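Local atomic coordinates of endoglucanase (Clostridium thermocellum, PDB entry 2YIK), a protein that probably hydrolyses cellulose, cutting internal beta-1,4-glucosidic bonds as a family 9 glycoside hydrolase. Residues Lys107-His115 with Tyr160-Phe170; Ile219-Tyr230 with Ala242-Phe252. All coordinates share one frame; numbering follows the deposited sequence.

How the contacts relate
Both contacts are largely buried and lie side by side, centres about 14 Å apart. Helix 151-167 joins them. One side of it meets the extended segment 107-115 in contact 1. From another side, N162 and F165 reach helix 216-233, the first helix of contact 2. The chemistry differs with place. Contact 1 mainly pairs a loop with a helix, with short strands at one end, so backbone carbonyls and amides need partners; an arginine, two waters and aromatic rings supply much of the interface, and a metal is bound near each loop end. Contact 2 pairs two helices whose backbones are already bonded internally. It is mostly alkyl packing, with one polar pair near an end.

Contact 1: residues Lys107-His115 with Tyr160-Phe170; sequences KVDVSGGFH and YFNDYFMRCTF. With ZN (zinc ion), chain E; CA (calcium ion), chain D.
V110 lies against C168 (CA atoms 5.7 Å apart) and G113 against F161 (CA atoms 5.0 Å apart). The extended segment 107-115 therefore runs back along helix 160-167, opposite to its direction. Both G112 and G113 have positive phi, and their lack of side chains lets the helix come close. CA of G113 sits over the face of the Y164 ring, 4.0 Å from its centroid.

F114 is held between two rings. F161 covers one face at an oblique angle, with centroids 4.0 Å apart and planes at 32°. Over the opposite face, Y160 presents its edge in a T-shaped pair. The Y160 hydroxyl is bonded to the backbone O of C56.

R167 sets out toward the loop, and a bend at chi3 (-58°) brings its NE and NH2 to S111 O. R167 NH2 donates to S111 O at 3.0 Å, nearly in the guanidinium plane; NE adds a weak bond to the same oxygen. One water links R167 NH2, G113 N and Y160 O. A second donates to both D109 O and R167 O. S111 N donates to D109 OD1 (2.9 Å), which closes an Asx turn; S111 OG gives the same oxygen a second bond (2.7 Å), on its syn side. V110 CG1 meets the edge of the F170 ring, and V108 CB packs 4.2 Å from F170 CZ.

K107 O binds calcium with D101, D103 and D105. H115 NE2 binds zinc with C56, C72 and H73. With calcium near one end and zinc at the other, the loop packs on helix 151-167 of the family 9 (alpha/alpha)6 barrel.

Contact 2: residues Ile219-Tyr230 with Ala242-Phe252; sequences ISATAASLAINY and AKSLDYAKALF
A223 and A248 bring helices 219-230 and 242-252 together. Their CA atoms are 4.2 Å apart, and the antiparallel axes approach to 7.6 Å at a crossing angle of -155°. The small methyls permit this. CB of A248 lies 3.4 Å from A223 O, and CB of A223 packs beside A248 O and the CB of L251. A227 adds its methyl to that of A248.

Two leucines make the knobs-into-holes packing. L226 enters a hole formed by S244, Y247, A248 and L251. L251 enters the reciprocal hole of I219, T222, A223 and L226. With CG anti to the carbonyl carbon (chi1 -72° in L226, -75° in L251), each reaches into the facing helix. The two side chains cross at about a right angle, and L226 CD1 meets L251 CD1 at 3.5 Å, tighter than usual. At the far end I219 CG2 presses on L251 O at 3.1 Å.

One aromatic contact lies at the other end. Y230 and L245 run side by side, pointing the same way. L245 CD2 sits 3.9 Å from the centroid of the Y230 ring, almost on its normal, a CH-pi contact.

Polar groups contribute little. S244 OG is 3.1 Å from N229 OD1 but also bonds to Y240 O in its own helix; which acceptor takes its proton is not settled. T222 turns its methyl, CG2, to L251 CD1, while its hydroxyl bonds to I218 O in its own helix. F252 carries the packing on to helix 279-293 by stacking on Y282. R171, next to F170 of contact 1, forms a salt bridge with D246 and a cation-pi contact with Y247.

The chemistry implies a close, almost wholly apolar helix pair, held by shape and alanine-sized spacing more than by directional bonds.

Contact 1: residues Lys107-His115 with Tyr160-Phe170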
loop_
_atom_site.group_PDB
_atom_site.type_symbol
_atom_site.label_atom_id
_atom_site.label_comp_id
_atom_site.label_asym_id
_atom_site.label_seq_id
_atom_site.Cartn_x
_atom_site.Cartn_y
_atom_site.Cartn_z
ATOM N N LYS A 107 -1.011 11.243 -27.582
ATOM C CA LYS A 107 -1.155 10.117 -26.669
ATOM C C LYS A 107 -0.326 10.316 -25.404
ATOM O O LYS A 107 0.660 11.028 -25.416
ATOM C CB LYS A 107 -0.728 8.832 -27.384
ATOM C CG LYS A 107 -1.693 8.397 -28.477
ATOM C CD LYS A 107 -0.960 7.790 -29.656
ATOM C CE LYS A 107 -1.931 7.210 -30.692
ATOM N NZ LYS A 107 -3.323 7.721 -30.511
ATOM N N VAL A 108 -0.742 9.723 -24.293
ATOM C CA VAL A 108 0.046 9.839 -23.072
ATOM C C VAL A 108 0.315 8.436 -22.556
ATOM O O VAL A 108 -0.431 7.502 -22.853
ATOM C CB VAL A 108 -0.671 10.668 -21.986
ATOM C CG1 VAL A 108 -0.875 12.101 -22.476
ATOM C CG2 VAL A 108 -1.986 10.020 -21.621
ATOM N N ASP A 109 1.392 8.293 -21.792
ATOM C CA ASP A 109 1.780 7.005 -21.238
ATOM C C ASP A 109 1.416 6.876 -19.754
ATOM O O ASP A 109 2.062 7.470 -18.892
ATOM C CB ASP A 109 3.289 6.814 -21.427
ATOM C CG ASP A 109 3.781 5.462 -20.941
ATOM O OD1 ASP A 109 2.966 4.651 -20.443
ATOM O OD2 ASP A 109 5.001 5.209 -21.056
ATOM N N VAL A 110 0.367 6.112 -19.458
ATOM C CA VAL A 110 -0.033 5.897 -18.070
ATOM C C VAL A 110 0.071 4.403 -17.763
ATOM O O VAL A 110 -0.706 3.848 -16.982
ATOM C CB VAL A 110 -1.475 6.397 -17.779
ATOM C CG1 VAL A 110 -1.525 7.916 -17.859
ATOM C CG2 VAL A 110 -2.454 5.780 -18.744
ATOM N N SER A 111 1.057 3.765 -18.387
ATOM C CA SER A 111 1.305 2.345 -18.206
ATOM C C SER A 111 2.211 2.107 -17.001
ATOM O O SER A 111 2.866 3.025 -16.501
ATOM C CB SER A 111 1.973 1.757 -19.452
ATOM O OG SER A 111 3.331 2.161 -19.539
ATOM N N GLY A 112 2.238 0.860 -16.544
ATOM C CA GLY A 112 3.072 0.503 -15.414
ATOM C C GLY A 112 2.293 0.271 -14.137
ATOM O O GLY A 112 1.066 0.203 -14.148
ATOM N N GLY A 113 3.008 0.148 -13.029
ATOM C CA GLY A 113 2.327 -0.075 -11.770
ATOM C C GLY A 113 1.786 -1.487 -11.618
ATOM O O GLY A 113 2.240 -2.422 -12.286
ATOM N N PHE A 114 0.770 -1.626 -10.772
ATOM C CA PHE A 114 0.203 -2.933 -10.466
ATOM C C PHE A 114 -1.313 -3.017 -10.572
ATOM O O PHE A 114 -2.004 -2.039 -10.291
ATOM C CB PHE A 114 0.597 -3.314 -9.033
ATOM C CG PHE A 114 2.087 -3.356 -8.795
ATOM C CD1 PHE A 114 2.814 -2.181 -8.633
ATOM C CD2 PHE A 114 2.757 -4.575 -8.723
ATOM C CE1 PHE A 114 4.190 -2.218 -8.401
ATOM C CE2 PHE A 114 4.133 -4.627 -8.493
ATOM C CZ PHE A 114 4.852 -3.447 -8.330
ATOM N N HIS A 115 -1.813 -4.187 -10.981
ATOM C CA HIS A 115 -3.253 -4.436 -11.055
ATOM C C HIS A 115 -3.657 -4.367 -9.598
ATOM O O HIS A 115 -2.876 -4.669 -8.706
ATOM C CB HIS A 115 -3.561 -5.837 -11.571
ATOM C CG HIS A 115 -3.060 -6.096 -12.948
ATOM N ND1 HIS A 115 -2.434 -7.275 -13.295
ATOM C CD2 HIS A 115 -3.109 -5.351 -14.076
ATOM C CE1 HIS A 115 -2.118 -7.243 -14.574
ATOM N NE2 HIS A 115 -2.518 -6.085 -15.073
ATOM N N TYR A 160 8.934 0.058 -9.226
ATOM C CA TYR A 160 7.852 -0.118 -10.179
ATOM C C TYR A 160 6.613 0.677 -9.763
ATOM O O TYR A 160 5.914 1.222 -10.620
ATOM C CB TYR A 160 7.502 -1.601 -10.340
ATOM C CG TYR A 160 6.994 -1.949 -11.731
ATOM C CD1 TYR A 160 7.861 -1.958 -12.827
ATOM C CD2 TYR A 160 5.650 -2.258 -11.950
ATOM C CE1 TYR A 160 7.407 -2.264 -14.107
ATOM C CE2 TYR A 160 5.184 -2.569 -13.225
ATOM C CZ TYR A 160 6.067 -2.568 -14.301
ATOM O OH TYR A 160 5.613 -2.856 -15.570
ATOM N N PHE A 161 6.336 0.741 -8.459
ATOM C CA PHE A 161 5.185 1.507 -7.950
ATOM C C PHE A 161 5.405 2.998 -8.186
ATOM O O PHE A 161 4.611 3.670 -8.834
ATOM C CB PHE A 161 5.007 1.343 -6.431
ATOM C CG PHE A 161 4.064 0.246 -6.020
ATOM C CD1 PHE A 161 2.698 0.325 -6.295
ATOM C CD2 PHE A 161 4.538 -0.840 -5.296
ATOM C CE1 PHE A 161 1.824 -0.669 -5.843
ATOM C CE2 PHE A 161 3.680 -1.831 -4.844
ATOM C CZ PHE A 161 2.317 -1.750 -5.116
ATOM N N ASN A 162 6.500 3.503 -7.631
ATOM C CA ASN A 162 6.817 4.915 -7.717
ATOM C C ASN A 162 7.178 5.472 -9.099
ATOM O O ASN A 162 6.943 6.651 -9.360
ATOM C CB ASN A 162 7.900 5.249 -6.688
ATOM C CG ASN A 162 7.415 5.044 -5.256
ATOM O OD1 ASN A 162 7.753 4.051 -4.598
ATOM N ND2 ASN A 162 6.604 5.980 -4.774
ATOM N N ASP A 163 7.747 4.654 -9.979
ATOM C CA ASP A 163 8.063 5.160 -11.312
ATOM C C ASP A 163 6.742 5.368 -12.045
ATOM O O ASP A 163 6.618 6.247 -12.896
ATOM C CB ASP A 163 8.957 4.183 -12.088
ATOM C CG ASP A 163 10.356 4.087 -11.502
ATOM O OD1 ASP A 163 10.770 5.029 -10.802
ATOM O OD2 ASP A 163 11.049 3.078 -11.750
ATOM N N TYR A 164 5.751 4.548 -11.690
ATOM C CA TYR A 164 4.422 4.639 -12.277
ATOM C C TYR A 164 3.791 5.958 -11.821
ATOM O O TYR A 164 3.250 6.703 -12.636
ATOM C CB TYR A 164 3.576 3.438 -11.830
ATOM C CG TYR A 164 2.080 3.553 -12.053
ATOM C CD1 TYR A 164 1.546 3.737 -13.329
ATOM C CD2 TYR A 164 1.194 3.417 -10.983
ATOM C CE1 TYR A 164 0.161 3.777 -13.533
ATOM C CE2 TYR A 164 -0.182 3.457 -11.168
ATOM C CZ TYR A 164 -0.698 3.637 -12.444
ATOM O OH TYR A 164 -2.067 3.672 -12.623
ATOM N N PHE A 165 3.881 6.251 -10.525
ATOM C CA PHE A 165 3.327 7.491 -9.990
ATOM C C PHE A 165 3.975 8.693 -10.689
ATOM O O PHE A 165 3.291 9.614 -11.136
ATOM C CB PHE A 165 3.572 7.597 -8.474
ATOM C CG PHE A 165 2.943 6.491 -7.657
ATOM C CD1 PHE A 165 1.719 5.935 -8.018
ATOM C CD2 PHE A 165 3.569 6.032 -6.498
ATOM C CE1 PHE A 165 1.124 4.938 -7.237
ATOM C CE2 PHE A 165 2.987 5.038 -5.710
ATOM C CZ PHE A 165 1.761 4.489 -6.078
ATOM N N MET A 166 5.299 8.679 -10.792
ATOM C CA MET A 166 6.007 9.782 -11.430
ATOM C C MET A 166 5.631 10.000 -12.891
ATOM O O MET A 166 5.421 11.142 -13.305
ATOM C CB MET A 166 7.522 9.611 -11.255
ATOM C CG MET A 166 7.953 9.859 -9.801
ATOM S SD MET A 166 9.718 9.845 -9.423
ATOM C CE MET A 166 10.006 8.088 -9.146
ATOM N N ARG A 167 5.534 8.925 -13.669
ATOM C CA ARG A 167 5.146 9.033 -15.079
ATOM C C ARG A 167 3.725 9.597 -15.181
ATOM O O ARG A 167 3.381 10.276 -16.146
ATOM C CB ARG A 167 5.169 7.659 -15.767
ATOM C CG ARG A 167 6.535 7.159 -16.211
ATOM C CD ARG A 167 6.386 5.953 -17.140
ATOM N NE ARG A 167 5.668 4.875 -16.482
ATOM C CZ ARG A 167 6.232 3.966 -15.696
ATOM N NH1 ARG A 167 7.538 3.993 -15.473
ATOM N NH2 ARG A 167 5.481 3.045 -15.112
ATOM N N CYS A 168 2.901 9.304 -14.179
ATOM C CA CYS A 168 1.512 9.765 -14.167
ATOM C C CYS A 168 1.335 11.178 -13.624
ATOM O O CYS A 168 0.228 11.720 -13.619
ATOM C CB CYS A 168 0.646 8.785 -13.370
ATOM S SG CYS A 168 0.331 7.211 -14.233
ATOM N N THR A 169 2.427 11.770 -13.155
ATOM C CA THR A 169 2.370 13.126 -12.638
ATOM C C THR A 169 2.876 14.049 -13.740
ATOM O O THR A 169 4.074 14.088 -14.026
ATOM C CB THR A 169 3.251 13.304 -11.382
ATOM O OG1 THR A 169 2.896 12.319 -10.400
ATOM C CG2 THR A 169 3.051 14.700 -10.787
ATOM N N PHE A 170 1.949 14.767 -14.364
ATOM C CA PHE A 170 2.271 15.697 -15.441
ATOM C C PHE A 170 2.530 17.081 -14.845
ATOM O O PHE A 170 1.612 17.734 -14.336
ATOM C CB PHE A 170 1.113 15.717 -16.440
ATOM C CG PHE A 170 0.860 14.382 -17.076
ATOM C CD1 PHE A 170 0.086 13.425 -16.421
ATOM C CD2 PHE A 170 1.473 14.038 -18.277
ATOM C CE1 PHE A 170 -0.072 12.145 -16.953
ATOM C CE2 PHE A 170 1.320 12.761 -18.819
ATOM C CZ PHE A 170 0.549 11.812 -18.152
HETATM ZN ZN ZN E . -1.832 -5.008 -16.928
HETATM CA CA CA D . 2.768 11.826 -26.258
HETATM O O HOH W 1 3.667 9.469 -18.723
HETATM O O HOH W 2 5.993 1.105 -13.357
#

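Contact 2: residues Ile219-Tyr230 with Ala242-Phe252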
loop_
_atom_site.group_PDB
_atom_site.type_symbol
_atom_site.label_atom_id
_atom_site.label_comp_id
_atom_site.label_asym_id
_atom_site.label_seq_id
_atom_site.Cartn_x
_atom_site.Cartn_y
_atom_site.Cartn_z
ATOM N N ILE A 219 -3.872 12.379 -4.032
ATOM C CA ILE A 219 -2.668 13.178 -4.269
ATOM C C ILE A 219 -1.715 13.016 -3.078
ATOM O O ILE A 219 -0.524 12.766 -3.255
ATOM C CB ILE A 219 -2.999 14.696 -4.459
ATOM C CG1 ILE A 219 -3.624 14.967 -5.836
ATOM C CG2 ILE A 219 -1.714 15.508 -4.447
ATOM C CD1 ILE A 219 -4.584 13.929 -6.280
ATOM N N SER A 220 -2.254 13.142 -1.867
ATOM C CA SER A 220 -1.460 13.009 -0.649
ATOM C C SER A 220 -0.943 11.589 -0.438
ATOM O O SER A 220 0.207 11.399 -0.049
ATOM C CB SER A 220 -2.278 13.435 0.572
ATOM O OG SER A 220 -2.627 14.805 0.490
ATOM N N ALA A 221 -1.792 10.596 -0.692
ATOM C CA ALA A 221 -1.386 9.208 -0.521
ATOM C C ALA A 221 -0.194 8.941 -1.422
ATOM O O ALA A 221 0.756 8.266 -1.023
ATOM C CB ALA A 221 -2.536 8.262 -0.867
ATOM N N THR A 222 -0.236 9.496 -2.631
ATOM C CA THR A 222 0.853 9.314 -3.583
ATOM C C THR A 222 2.116 10.062 -3.158
ATOM O O THR A 222 3.214 9.521 -3.256
ATOM C CB THR A 222 0.453 9.771 -5.007
ATOM O OG1 THR A 222 -0.735 9.084 -5.413
ATOM C CG2 THR A 222 1.571 9.447 -6.004
ATOM N N ALA A 223 1.965 11.295 -2.683
ATOM C CA ALA A 223 3.123 12.068 -2.245
ATOM C C ALA A 223 3.834 11.351 -1.096
ATOM O O ALA A 223 5.060 11.367 -1.016
ATOM C CB ALA A 223 2.700 13.481 -1.809
ATOM N N ALA A 224 3.059 10.721 -0.216
ATOM C CA ALA A 224 3.632 10.002 0.916
ATOM C C ALA A 224 4.551 8.896 0.412
ATOM O O ALA A 224 5.689 8.789 0.854
ATOM C CB ALA A 224 2.529 9.415 1.796
ATOM N N SER A 225 4.048 8.092 -0.521
ATOM C CA SER A 225 4.814 6.992 -1.103
ATOM C C SER A 225 6.146 7.468 -1.686
ATOM O O SER A 225 7.187 6.838 -1.485
ATOM C CB SER A 225 4.005 6.306 -2.209
ATOM O OG SER A 225 4.732 5.221 -2.751
ATOM N N LEU A 226 6.100 8.572 -2.424
ATOM C CA LEU A 226 7.298 9.130 -3.032
ATOM C C LEU A 226 8.274 9.657 -1.984
ATOM O O LEU A 226 9.486 9.558 -2.165
ATOM C CB LEU A 226 6.915 10.232 -4.025
ATOM C CG LEU A 226 6.282 9.658 -5.292
ATOM C CD1 LEU A 226 5.529 10.729 -6.059
ATOM C CD2 LEU A 226 7.380 9.037 -6.143
ATOM N N ALA A 227 7.752 10.214 -0.893
ATOM C CA ALA A 227 8.607 10.712 0.179
ATOM C C ALA A 227 9.286 9.507 0.834
ATOM O O ALA A 227 10.456 9.566 1.202
ATOM C CB ALA A 227 7.788 11.483 1.204
ATOM N N ILE A 228 8.544 8.415 0.974
ATOM C CA ILE A 228 9.084 7.187 1.547
ATOM C C ILE A 228 10.150 6.622 0.598
ATOM O O ILE A 228 11.164 6.085 1.048
ATOM C CB ILE A 228 7.960 6.140 1.762
ATOM C CG1 ILE A 228 7.029 6.626 2.879
ATOM C CG2 ILE A 228 8.554 4.763 2.096
ATOM C CD1 ILE A 228 5.757 5.845 3.009
ATOM N N ASN A 229 9.917 6.759 -0.708
ATOM C CA ASN A 229 10.853 6.266 -1.715
ATOM C C ASN A 229 12.177 7.010 -1.539
ATOM O O ASN A 229 13.256 6.421 -1.642
ATOM C CB ASN A 229 10.302 6.499 -3.127
ATOM C CG ASN A 229 10.782 5.456 -4.123
ATOM O OD1 ASN A 229 11.037 5.762 -5.294
ATOM N ND2 ASN A 229 10.892 4.215 -3.672
ATOM N N TYR A 230 12.089 8.312 -1.277
ATOM C CA TYR A 230 13.283 9.105 -1.054
ATOM C C TYR A 230 14.008 8.532 0.160
ATOM O O TYR A 230 15.214 8.271 0.109
ATOM C CB TYR A 230 12.930 10.571 -0.789
ATOM C CG TYR A 230 14.040 11.330 -0.099
ATOM C CD1 TYR A 230 15.119 11.850 -0.815
ATOM C CD2 TYR A 230 14.043 11.474 1.288
ATOM C CE1 TYR A 230 16.178 12.502 -0.158
ATOM C CE2 TYR A 230 15.090 12.113 1.950
ATOM C CZ TYR A 230 16.148 12.625 1.223
ATOM O OH TYR A 230 17.158 13.272 1.894
ATOM N N ALA A 242 16.364 11.915 -4.969
ATOM C CA ALA A 242 16.094 13.340 -5.136
ATOM C C ALA A 242 14.905 13.534 -6.055
ATOM O O ALA A 242 14.068 14.406 -5.819
ATOM C CB ALA A 242 17.318 14.055 -5.719
ATOM N N LYS A 243 14.833 12.732 -7.111
ATOM C CA LYS A 243 13.718 12.847 -8.043
ATOM C C LYS A 243 12.401 12.506 -7.343
ATOM O O LYS A 243 11.403 13.215 -7.510
ATOM C CB LYS A 243 13.926 11.933 -9.246
ATOM C CG LYS A 243 12.785 11.991 -10.236
ATOM C CD LYS A 243 13.244 11.505 -11.597
ATOM C CE LYS A 243 12.083 11.000 -12.436
ATOM N NZ LYS A 243 12.376 9.596 -12.884
ATOM N N SER A 244 12.407 11.433 -6.554
ATOM C CA SER A 244 11.214 11.009 -5.819
ATOM C C SER A 244 10.755 12.124 -4.886
ATOM O O SER A 244 9.574 12.469 -4.851
ATOM C CB SER A 244 11.504 9.747 -4.995
ATOM O OG SER A 244 11.912 8.675 -5.826
ATOM N N LEU A 245 11.697 12.690 -4.137
ATOM C CA LEU A 245 11.382 13.765 -3.207
ATOM C C LEU A 245 10.847 14.995 -3.933
ATOM O O LEU A 245 9.944 15.668 -3.439
ATOM C CB LEU A 245 12.617 14.143 -2.385
ATOM C CG LEU A 245 12.403 15.210 -1.302
ATOM C CD1 LEU A 245 11.307 14.787 -0.345
ATOM C CD2 LEU A 245 13.705 15.428 -0.541
ATOM N N ASP A 246 11.404 15.290 -5.104
ATOM C CA ASP A 246 10.950 16.444 -5.871
ATOM C C ASP A 246 9.484 16.257 -6.280
ATOM O O ASP A 246 8.668 17.177 -6.149
ATOM C CB ASP A 246 11.823 16.642 -7.111
ATOM C CG ASP A 246 11.298 17.730 -8.019
ATOM O OD1 ASP A 246 11.086 18.855 -7.548
ATOM O OD2 ASP A 246 11.094 17.469 -9.216
ATOM N N TYR A 247 9.148 15.070 -6.772
ATOM C CA TYR A 247 7.772 14.785 -7.158
ATOM C C TYR A 247 6.859 14.775 -5.922
ATOM O O TYR A 247 5.731 15.269 -5.971
ATOM C CB TYR A 247 7.680 13.438 -7.889
ATOM C CG TYR A 247 7.953 13.510 -9.380
ATOM C CD1 TYR A 247 9.255 13.625 -9.876
ATOM C CD2 TYR A 247 6.902 13.462 -10.297
ATOM C CE1 TYR A 247 9.501 13.685 -11.258
ATOM C CE2 TYR A 247 7.131 13.523 -11.673
ATOM C CZ TYR A 247 8.430 13.633 -12.149
ATOM O OH TYR A 247 8.648 13.693 -13.508
ATOM N N ALA A 248 7.349 14.225 -4.814
ATOM C CA ALA A 248 6.561 14.169 -3.582
ATOM C C ALA A 248 6.155 15.569 -3.110
ATOM O O ALA A 248 4.979 15.821 -2.821
ATOM C CB ALA A 248 7.346 13.447 -2.475
ATOM N N LYS A 249 7.130 16.473 -3.040
ATOM C CA LYS A 249 6.879 17.847 -2.606
ATOM C C LYS A 249 5.906 18.577 -3.532
ATOM O O LYS A 249 5.084 19.364 -3.073
ATOM C CB LYS A 249 8.182 18.646 -2.570
ATOM C CG LYS A 249 9.215 18.221 -1.544
ATOM C CD LYS A 249 10.544 18.879 -1.916
ATOM C CE LYS A 249 11.475 19.051 -0.733
ATOM N NZ LYS A 249 12.724 19.808 -1.139
ATOM N N ALA A 250 6.020 18.327 -4.834
ATOM C CA ALA A 250 5.151 18.967 -5.818
ATOM C C ALA A 250 3.716 18.495 -5.642
ATOM O O ALA A 250 2.782 19.297 -5.674
ATOM C CB ALA A 250 5.638 18.652 -7.232
ATOM N N LEU A 251 3.542 17.191 -5.463
ATOM C CA LEU A 251 2.212 16.638 -5.262
ATOM C C LEU A 251 1.627 17.209 -3.969
ATOM O O LEU A 251 0.483 17.668 -3.953
ATOM C CB LEU A 251 2.272 15.108 -5.210
ATOM C CG LEU A 251 2.469 14.432 -6.571
ATOM C CD1 LEU A 251 2.944 12.998 -6.389
ATOM C CD2 LEU A 251 1.157 14.477 -7.348
ATOM N N PHE A 252 2.417 17.218 -2.894
ATOM C CA PHE A 252 1.919 17.750 -1.627
ATOM C C PHE A 252 1.522 19.214 -1.767
ATOM O O PHE A 252 0.515 19.642 -1.199
ATOM C CB PHE A 252 2.958 17.637 -0.510
ATOM C CG PHE A 252 2.423 18.029 0.849
ATOM C CD1 PHE A 252 1.763 17.096 1.650
ATOM C CD2 PHE A 252 2.543 19.341 1.310
ATOM C CE1 PHE A 252 1.226 17.466 2.893
ATOM C CE2 PHE A 252 2.010 19.720 2.545
ATOM C CZ PHE A 252 1.350 18.779 3.338
#